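Local coordinates for molybdopterin-guanine dinucleotide biosynthesis protein B (Bacillus subtilis subsp. spizizenii, PDB 4OYH), which binds GTP, probably hydrolyses it weakly, and may act as an adapter for efficient synthesis and use of the molybdopterin guanine dinucleotide cofactor, at residues A[12-17]-A[106-111]; A[116-121]-A[132-137]. The protein carries 2 engineered substitutions. All blocks are in the same frame, centred on the assembly; numbering follows the deposited sequence.

Interaction 1 of 2, residues A[12-17]-A[106-111]; sequences IVQVVG and LLIEGF. With SO4 (sulfate ion), chain G.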
ATOM      1  N   ILE A  12       9.063  10.123 -15.467  1.00 34.19           N
ATOM      2  CA  ILE A  12       9.361   8.751 -15.114  1.00 28.73           C
ATOM      3  C   ILE A  12      10.788   8.435 -15.537  1.00 30.06           C
ATOM      4  O   ILE A  12      11.164   8.603 -16.678  1.00 27.91           O
ATOM      5  CB  ILE A  12       8.399   7.764 -15.786  1.00 40.41           C
ATOM      6  CG1 ILE A  12       6.959   8.095 -15.381  1.00 36.50           C
ATOM      7  CG2 ILE A  12       8.745   6.302 -15.423  1.00 29.00           C
ATOM      8  CD1 ILE A  12       5.908   7.084 -15.837  1.00 27.31           C
ATOM      9  N   VAL A  13      11.587   7.985 -14.595  1.00 33.54           N
ATOM     10  CA  VAL A  13      12.839   7.362 -14.945  1.00 30.88           C
ATOM     11  C   VAL A  13      12.970   6.014 -14.290  1.00 22.37           C
ATOM     12  O   VAL A  13      12.566   5.791 -13.131  1.00 28.10           O
ATOM     13  CB  VAL A  13      14.009   8.225 -14.564  1.00 27.05           C
ATOM     14  CG1 VAL A  13      15.286   7.610 -15.071  1.00 31.68           C
ATOM     15  CG2 VAL A  13      13.824   9.604 -15.174  1.00 29.41           C
ATOM     16  N   GLN A  14      13.553   5.094 -15.044  1.00 24.12           N
ATOM     17  CA  GLN A  14      13.810   3.783 -14.505  1.00 23.66           C
ATOM     18  C   GLN A  14      15.314   3.514 -14.286  1.00 28.57           C
ATOM     19  O   GLN A  14      16.201   4.113 -14.910  1.00 23.97           O
ATOM     20  CB  GLN A  14      13.233   2.713 -15.408  1.00 22.62           C
ATOM     21  CG  GLN A  14      11.855   2.907 -15.899  1.00 23.64           C
ATOM     22  CD  GLN A  14      11.424   1.802 -16.860  1.00 27.88           C
ATOM     23  OE1 GLN A  14      10.958   2.056 -17.978  1.00 24.29           O
ATOM     24  NE2 GLN A  14      11.537   0.570 -16.407  1.00 24.30           N
ATOM     25  N   VAL A  15      15.565   2.587 -13.384  1.00 17.03           N
ATOM     26  CA  VAL A  15      16.887   2.006 -13.170  1.00 30.99           C
ATOM     27  C   VAL A  15      16.833   0.484 -13.347  1.00 23.31           C
ATOM     28  O   VAL A  15      16.046  -0.202 -12.690  1.00 23.35           O
ATOM     29  CB  VAL A  15      17.423   2.320 -11.782  1.00 29.79           C
ATOM     30  CG1 VAL A  15      18.806   1.714 -11.628  1.00 30.32           C
ATOM     31  CG2 VAL A  15      17.466   3.818 -11.588  1.00 21.69           C
ATOM     32  N   VAL A  16      17.635  -0.007 -14.282  1.00 26.17           N
ATOM     33  CA  VAL A  16      17.681  -1.411 -14.612  1.00 26.74           C
ATOM     34  C   VAL A  16      19.124  -1.887 -14.613  1.00 30.19           C
ATOM     35  O   VAL A  16      20.036  -1.128 -14.893  1.00 26.93           O
ATOM     36  CB  VAL A  16      17.031  -1.732 -15.974  1.00 26.22           C
ATOM     37  CG1 VAL A  16      15.654  -1.182 -16.036  1.00 30.89           C
ATOM     38  CG2 VAL A  16      17.859  -1.270 -17.108  1.00 28.08           C
ATOM     39  N   GLY A  17      19.310  -3.161 -14.305  1.00 26.62           N
ATOM     40  CA  GLY A  17      20.619  -3.725 -14.009  1.00 31.31           C
ATOM     41  C   GLY A  17      20.410  -5.071 -13.311  1.00 33.35           C
ATOM     42  O   GLY A  17      19.444  -5.222 -12.570  1.00 34.38           O
ATOM     43  N   LEU A 106       8.151   9.741 -10.781  1.00 33.38           N
ATOM     44  CA  LEU A 106       8.348   8.364 -10.341  1.00 30.27           C
ATOM     45  C   LEU A 106       9.675   7.761 -10.785  1.00 31.82           C
ATOM     46  O   LEU A 106      10.069   7.819 -11.960  1.00 27.72           O
ATOM     47  CB  LEU A 106       7.173   7.522 -10.814  1.00 29.12           C
ATOM     48  CG  LEU A 106       7.254   6.012 -10.557  1.00 38.95           C
ATOM     49  CD1 LEU A 106       7.247   5.671  -9.028  1.00 27.91           C
ATOM     50  CD2 LEU A 106       6.138   5.343 -11.288  1.00 29.69           C
ATOM     51  N   LEU A 107      10.359   7.225  -9.779  1.00 32.47           N
ATOM     52  CA  LEU A 107      11.566   6.422  -9.917  1.00 34.00           C
ATOM     53  C   LEU A 107      11.169   4.964  -9.877  1.00 27.88           C
ATOM     54  O   LEU A 107      10.541   4.524  -8.919  1.00 25.50           O
ATOM     55  CB  LEU A 107      12.560   6.697  -8.779  1.00 29.00           C
ATOM     56  CG  LEU A 107      14.038   6.995  -9.035  1.00 31.79           C
ATOM     57  CD1 LEU A 107      14.861   6.626  -7.838  1.00 23.75           C
ATOM     58  CD2 LEU A 107      14.565   6.333 -10.237  1.00 29.89           C
ATOM     59  N   ILE A 108      11.517   4.213 -10.915  1.00 25.46           N
ATOM     60  CA  ILE A 108      11.210   2.776 -10.931  1.00 25.97           C
ATOM     61  C   ILE A 108      12.509   1.954 -10.920  1.00 26.48           C
ATOM     62  O   ILE A 108      13.405   2.210 -11.731  1.00 26.39           O
ATOM     63  CB  ILE A 108      10.393   2.392 -12.163  1.00 31.50           C
ATOM     64  CG1 ILE A 108       9.182   3.334 -12.306  1.00 28.09           C
ATOM     65  CG2 ILE A 108      10.042   0.929 -12.078  1.00 24.95           C
ATOM     66  CD1 ILE A 108       8.080   2.820 -13.159  1.00 36.66           C
ATOM     67  N   GLU A 109      12.622   0.992 -10.001  1.00 22.12           N
ATOM     68  CA  GLU A 109      13.654  -0.043 -10.101  1.00 25.47           C
ATOM     69  C   GLU A 109      13.064  -1.247 -10.871  1.00 21.17           C
ATOM     70  O   GLU A 109      12.078  -1.826 -10.429  1.00 25.56           O
ATOM     71  CB  GLU A 109      14.146  -0.440  -8.702  1.00 47.43           C
ATOM     72  CG  GLU A 109      15.000  -1.716  -8.614  1.00 67.68           C
ATOM     73  CD  GLU A 109      15.610  -1.944  -7.211  1.00 66.97           C
ATOM     74  OE1 GLU A 109      16.045  -3.075  -6.924  1.00 70.26           O
ATOM     75  OE2 GLU A 109      15.669  -1.001  -6.399  1.00 71.76           O
ATOM     76  N   GLY A 110      13.653  -1.632 -12.016  1.00 22.30           N
ATOM     77  CA  GLY A 110      13.128  -2.783 -12.798  1.00 34.30           C
ATOM     78  C   GLY A 110      12.131  -2.481 -13.944  1.00 34.55           C
ATOM     79  O   GLY A 110      12.187  -1.379 -14.467  1.00 25.69           O
ATOM     80  N   PHE A 111      11.204  -3.396 -14.267  1.00 31.01           N
ATOM     81  CA  PHE A 111      10.387  -3.422 -15.522  1.00 28.47           C
ATOM     82  C   PHE A 111      11.177  -3.003 -16.729  1.00 31.84           C
ATOM     83  O   PHE A 111      10.758  -2.050 -17.441  1.00 26.01           O
ATOM     84  CB  PHE A 111       9.135  -2.513 -15.495  1.00 27.81           C
ATOM     85  CG  PHE A 111       8.253  -2.758 -14.311  1.00 31.60           C
ATOM     86  CD1 PHE A 111       7.190  -3.718 -14.365  1.00 40.11           C
ATOM     87  CD2 PHE A 111       8.538  -2.123 -13.138  1.00 41.15           C
ATOM     88  CE1 PHE A 111       6.400  -4.002 -13.178  1.00 36.66           C
ATOM     89  CE2 PHE A 111       7.777  -2.302 -11.922  1.00 28.42           C
ATOM     90  CZ  PHE A 111       6.719  -3.261 -11.950  1.00 31.54           C
TER
HETATM   91  S   SO4 G 202      12.419  -6.844 -14.704  1.00 78.77           S
HETATM   92  O1  SO4 G 202      11.131  -7.525 -14.688  1.00 86.39           O
HETATM   93  O2  SO4 G 202      12.673  -6.158 -13.448  1.00 64.63           O
HETATM   94  O3  SO4 G 202      13.489  -7.810 -14.928  1.00109.59           O
HETATM   95  O4  SO4 G 202      12.363  -5.903 -15.804  1.00 86.34           O

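Interaction 2 of 2, residues A[116-121]-A[132-137]; sequences YPKVVI and KTVNTI. With SO4 (sulfate ion), chain H.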
ATOM      1  N   TYR A 116       9.773   3.585 -20.669  1.00 27.83           N
ATOM      2  CA  TYR A 116      10.173   4.875 -20.095  1.00 20.96           C
ATOM      3  C   TYR A 116      11.648   5.039 -20.111  1.00 23.19           C
ATOM      4  O   TYR A 116      12.388   4.072 -20.265  1.00 28.25           O
ATOM      5  CB  TYR A 116       9.598   5.031 -18.695  1.00 17.14           C
ATOM      6  CG  TYR A 116       8.127   4.807 -18.737  1.00 24.82           C
ATOM      7  CD1 TYR A 116       7.270   5.800 -19.243  1.00 34.42           C
ATOM      8  CD2 TYR A 116       7.582   3.590 -18.374  1.00 26.44           C
ATOM      9  CE1 TYR A 116       5.903   5.588 -19.338  1.00 26.08           C
ATOM     10  CE2 TYR A 116       6.213   3.359 -18.462  1.00 22.36           C
ATOM     11  CZ  TYR A 116       5.373   4.377 -18.948  1.00 23.61           C
ATOM     12  OH  TYR A 116       4.019   4.168 -19.027  1.00 37.61           O
ATOM     13  N   PRO A 117      12.104   6.287 -20.050  1.00 25.24           N
ATOM     14  CA  PRO A 117      13.546   6.490 -20.114  1.00 19.55           C
ATOM     15  C   PRO A 117      14.217   5.732 -18.970  1.00 26.54           C
ATOM     16  O   PRO A 117      13.609   5.620 -17.924  1.00 25.27           O
ATOM     17  CB  PRO A 117      13.717   7.990 -19.946  1.00 20.12           C
ATOM     18  CG  PRO A 117      12.355   8.581 -20.193  1.00 22.55           C
ATOM     19  CD  PRO A 117      11.367   7.529 -19.821  1.00 23.91           C
ATOM     20  N   LYS A 118      15.431   5.238 -19.140  1.00 20.14           N
ATOM     21  CA  LYS A 118      15.993   4.419 -18.107  1.00 30.15           C
ATOM     22  C   LYS A 118      17.468   4.539 -18.077  1.00 29.71           C
ATOM     23  O   LYS A 118      18.087   4.873 -19.059  1.00 27.68           O
ATOM     24  CB  LYS A 118      15.580   2.978 -18.295  1.00 33.44           C
ATOM     25  CG  LYS A 118      15.612   2.466 -19.690  1.00 29.44           C
ATOM     26  CD  LYS A 118      14.949   1.110 -19.753  1.00 28.17           C
ATOM     27  CE  LYS A 118      13.449   1.163 -19.587  1.00 27.95           C
ATOM     28  NZ  LYS A 118      12.719   1.430 -20.857  1.00 38.24           N
ATOM     29  N   VAL A 119      18.009   4.338 -16.893  1.00 20.08           N
ATOM     30  CA  VAL A 119      19.442   4.340 -16.705  1.00 21.23           C
ATOM     31  C   VAL A 119      19.826   2.858 -16.514  1.00 20.55           C
ATOM     32  O   VAL A 119      19.136   2.118 -15.797  1.00 19.99           O
ATOM     33  CB  VAL A 119      19.809   5.256 -15.525  1.00 19.11           C
ATOM     34  CG1 VAL A 119      21.149   4.900 -14.944  1.00 33.08           C
ATOM     35  CG2 VAL A 119      19.772   6.714 -15.996  1.00 29.86           C
ATOM     36  N   VAL A 120      20.855   2.415 -17.224  1.00 19.30           N
ATOM     37  CA  VAL A 120      21.280   1.010 -17.205  1.00 26.86           C
ATOM     38  C   VAL A 120      22.596   0.945 -16.454  1.00 26.40           C
ATOM     39  O   VAL A 120      23.518   1.668 -16.798  1.00 27.29           O
ATOM     40  CB  VAL A 120      21.453   0.413 -18.634  1.00 37.15           C
ATOM     41  CG1 VAL A 120      21.988  -1.021 -18.585  1.00 35.86           C
ATOM     42  CG2 VAL A 120      20.151   0.433 -19.377  1.00 55.03           C
ATOM     43  N   ILE A 121      22.635   0.128 -15.406  1.00 29.17           N
ATOM     44  CA  ILE A 121      23.853  -0.216 -14.657  1.00 30.60           C
ATOM     45  C   ILE A 121      24.441  -1.532 -15.182  1.00 28.64           C
ATOM     46  O   ILE A 121      23.758  -2.552 -15.208  1.00 36.77           O
ATOM     47  CB  ILE A 121      23.623  -0.441 -13.182  1.00 37.30           C
ATOM     48  CG1 ILE A 121      22.520   0.449 -12.620  1.00 46.42           C
ATOM     49  CG2 ILE A 121      24.946  -0.293 -12.422  1.00 41.09           C
ATOM     50  CD1 ILE A 121      22.799   1.878 -12.676  1.00 63.31           C
ATOM     51  N   LYS A 132      17.989  -6.043 -22.610  1.00 55.25           N
ATOM     52  CA  LYS A 132      17.478  -5.665 -23.912  1.00 62.52           C
ATOM     53  C   LYS A 132      16.359  -4.652 -23.671  1.00 49.43           C
ATOM     54  O   LYS A 132      15.354  -4.985 -23.041  1.00 52.09           O
ATOM     55  CB  LYS A 132      16.981  -6.931 -24.656  1.00 65.58           C
ATOM     56  CG  LYS A 132      16.725  -6.779 -26.160  1.00 79.30           C
ATOM     57  CD  LYS A 132      15.438  -5.975 -26.467  1.00 86.19           C
ATOM     58  CE  LYS A 132      15.720  -4.656 -27.226  1.00 77.59           C
ATOM     59  NZ  LYS A 132      14.674  -3.589 -27.074  1.00 64.92           N
ATOM     60  N   THR A 133      16.511  -3.421 -24.135  1.00 47.40           N
ATOM     61  CA  THR A 133      15.453  -2.442 -23.875  1.00 51.60           C
ATOM     62  C   THR A 133      15.622  -1.094 -24.555  1.00 37.73           C
ATOM     63  O   THR A 133      16.705  -0.722 -25.014  1.00 55.24           O
ATOM     64  CB  THR A 133      15.308  -2.164 -22.346  1.00 67.46           C
ATOM     65  OG1 THR A 133      14.105  -1.416 -22.097  1.00 74.76           O
ATOM     66  CG2 THR A 133      16.529  -1.427 -21.802  1.00 42.23           C
ATOM     67  N   VAL A 134      14.525  -0.351 -24.547  1.00 36.50           N
ATOM     68  CA  VAL A 134      14.440   0.937 -25.217  1.00 42.14           C
ATOM     69  C   VAL A 134      14.462   2.099 -24.233  1.00 37.66           C
ATOM     70  O   VAL A 134      14.193   1.959 -23.035  1.00 29.86           O
ATOM     71  CB  VAL A 134      13.156   1.037 -26.092  1.00 36.77           C
ATOM     72  CG1 VAL A 134      13.061  -0.168 -27.023  1.00 34.33           C
ATOM     73  CG2 VAL A 134      11.923   1.092 -25.239  1.00 28.72           C
ATOM     74  N   ASN A 135      14.831   3.238 -24.799  1.00 33.70           N
ATOM     75  CA  ASN A 135      14.772   4.533 -24.180  1.00 26.45           C
ATOM     76  C   ASN A 135      15.815   4.678 -23.113  1.00 33.35           C
ATOM     77  O   ASN A 135      15.579   5.267 -22.051  1.00 27.89           O
ATOM     78  CB  ASN A 135      13.371   4.805 -23.618  1.00 22.27           C
ATOM     79  CG  ASN A 135      13.081   6.284 -23.539  1.00 25.66           C
ATOM     80  OD1 ASN A 135      13.891   7.106 -23.971  1.00 25.08           O
ATOM     81  ND2 ASN A 135      11.936   6.634 -23.000  1.00 24.56           N
ATOM     82  N   THR A 136      16.993   4.169 -23.429  1.00 29.32           N
ATOM     83  CA  THR A 136      18.115   4.191 -22.515  1.00 32.57           C
ATOM     84  C   THR A 136      18.773   5.546 -22.623  1.00 30.98           C
ATOM     85  O   THR A 136      19.163   5.932 -23.721  1.00 30.77           O
ATOM     86  CB  THR A 136      19.137   3.084 -22.847  1.00 40.69           C
ATOM     87  OG1 THR A 136      18.510   1.812 -22.693  1.00 35.14           O
ATOM     88  CG2 THR A 136      20.357   3.173 -21.937  1.00 47.85           C
ATOM     89  N   ILE A 137      18.917   6.266 -21.506  1.00 20.40           N
ATOM     90  CA  ILE A 137      19.410   7.660 -21.581  1.00 22.05           C
ATOM     91  C   ILE A 137      20.773   7.812 -20.984  1.00 25.01           C
ATOM     92  O   ILE A 137      21.400   8.896 -21.107  1.00 23.92           O
ATOM     93  CB  ILE A 137      18.433   8.665 -20.911  1.00 19.61           C
ATOM     94  CG1 ILE A 137      18.121   8.274 -19.476  1.00 24.87           C
ATOM     95  CG2 ILE A 137      17.139   8.751 -21.773  1.00 25.10           C
ATOM     96  CD1 ILE A 137      17.464   9.341 -18.632  1.00 34.97           C
TER
HETATM   97  S   SO4 H 203      17.500   3.299 -27.385  1.00 35.34           S
HETATM   98  O1  SO4 H 203      17.730   2.094 -28.190  1.00 45.62           O
HETATM   99  O2  SO4 H 203      16.105   3.688 -27.329  1.00 31.88           O
HETATM  100  O3  SO4 H 203      17.920   2.958 -26.043  1.00 42.89           O
HETATM  101  O4  SO4 H 203      18.245   4.431 -27.899  1.00 29.46           O

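Interaction 1 of 2, residues A[12-17]-A[106-111]
L106 opens the pairing of strand 106-109 with strand 12-16, two parallel neighbours crossing at 20°: its carbonyl O takes the N-H of V13 at 3.0 Å, nearly along the C=O axis. L107 lies on the other face of the sheet, where its side chain crosses that of V15 obliquely, CD2 to CG2 at 4.1 Å. I108 uses both its backbone groups, N to V13 O and O to V15 N (2.7 Å), while its side chain runs alongside Q14, CB against CG at 4.0 Å, and its CD1 meets I12 CG2. E109 brings its CA-H to V15 O. At G110 the strand pairing ends with a straight bond, N to V15 O (171°); its backbone angles would press a CB against the carbonyl O of E109, which calls for glycine. The amide of Q14, carried out on an extended chain, then grips the departing loop: NE2 gives a 2.9 Å bond to F111 O, arriving above that carbonyl's plane, and a weak one to G110 O. F111 N weakly bonds a sulfate. In this P-loop NTPase-type core, the face bearing V15 and L107 packs on I27 of helix 23-35, the face with I12, L106 and I108 meets helix 91-100, and strand 41-46 flanks 106-109.

Interaction 2 of 2, residues A[116-121]-A[132-137]
K118 supplies the polar centre of this contact, its chain bent at chi3 (72°) and chi4 (85°) so that NZ curls back over the loop before its own strand. There NZ bonds V134 O at 2.7 Å and Y116 O at 2.7 Å, both in the planes of their carbonyls; A114 O is a third acceptor, and NZ makes a weak 3.4 Å hydrogen bond to T133 OG1, whose stronger partner is K112 O. This cluster of carbonyls would probably stabilise the charged ammonium. An alanine here would lose the ammonium group and is likely to loosen the tie between the loop at A114 and Y116 and V134. The backbone of K118 pairs in parallel with T136: its N bonds N135 O, the donor 26° above that carbonyl's plane, and its O receives I137 N at 2.9 Å. Here strands 118-122 and 136-141 begin side by side, the two ends of a beta-alpha-beta unit connected through helix 127-130. N135 lays its amide alongside the P117 ring, with ND2 3.4 Å from CD, and spends that ND2 on P115 O. Its backbone N, like that of T136, instead binds a sulfate, at 2.9 Å to O2 and 3.0 Å to O3 respectively. Methyl groups pack beside these bonds: the V120 and T136 side chains cross at about a right angle, CG2 to CG2, while I137 CG2 rests on P117 CB.

Interactions 1 and 2 lie in one parallel sheet, their centres about 9 Å apart, and meet where strand 12-16 neighbours strand 118-122: Q14 O probably accepts a hydrogen bond from V119 N at 2.7 Å. Q14 thus links the two, its OE1 also packing on K118 CE. Interaction 1 is buried near the centre of the chain, a regular run of backbone bonds sealed by aliphatic side chains. Interaction 2 lies further out and is only partly buried; there a single parallel bridge is supplemented by a lysine that gathers loop carbonyls. Each has a sulfate at backbone amides, weakly held by F111 N in interaction 1, and both come close to the likely GTP site, E109 near K23 and I121 on S21.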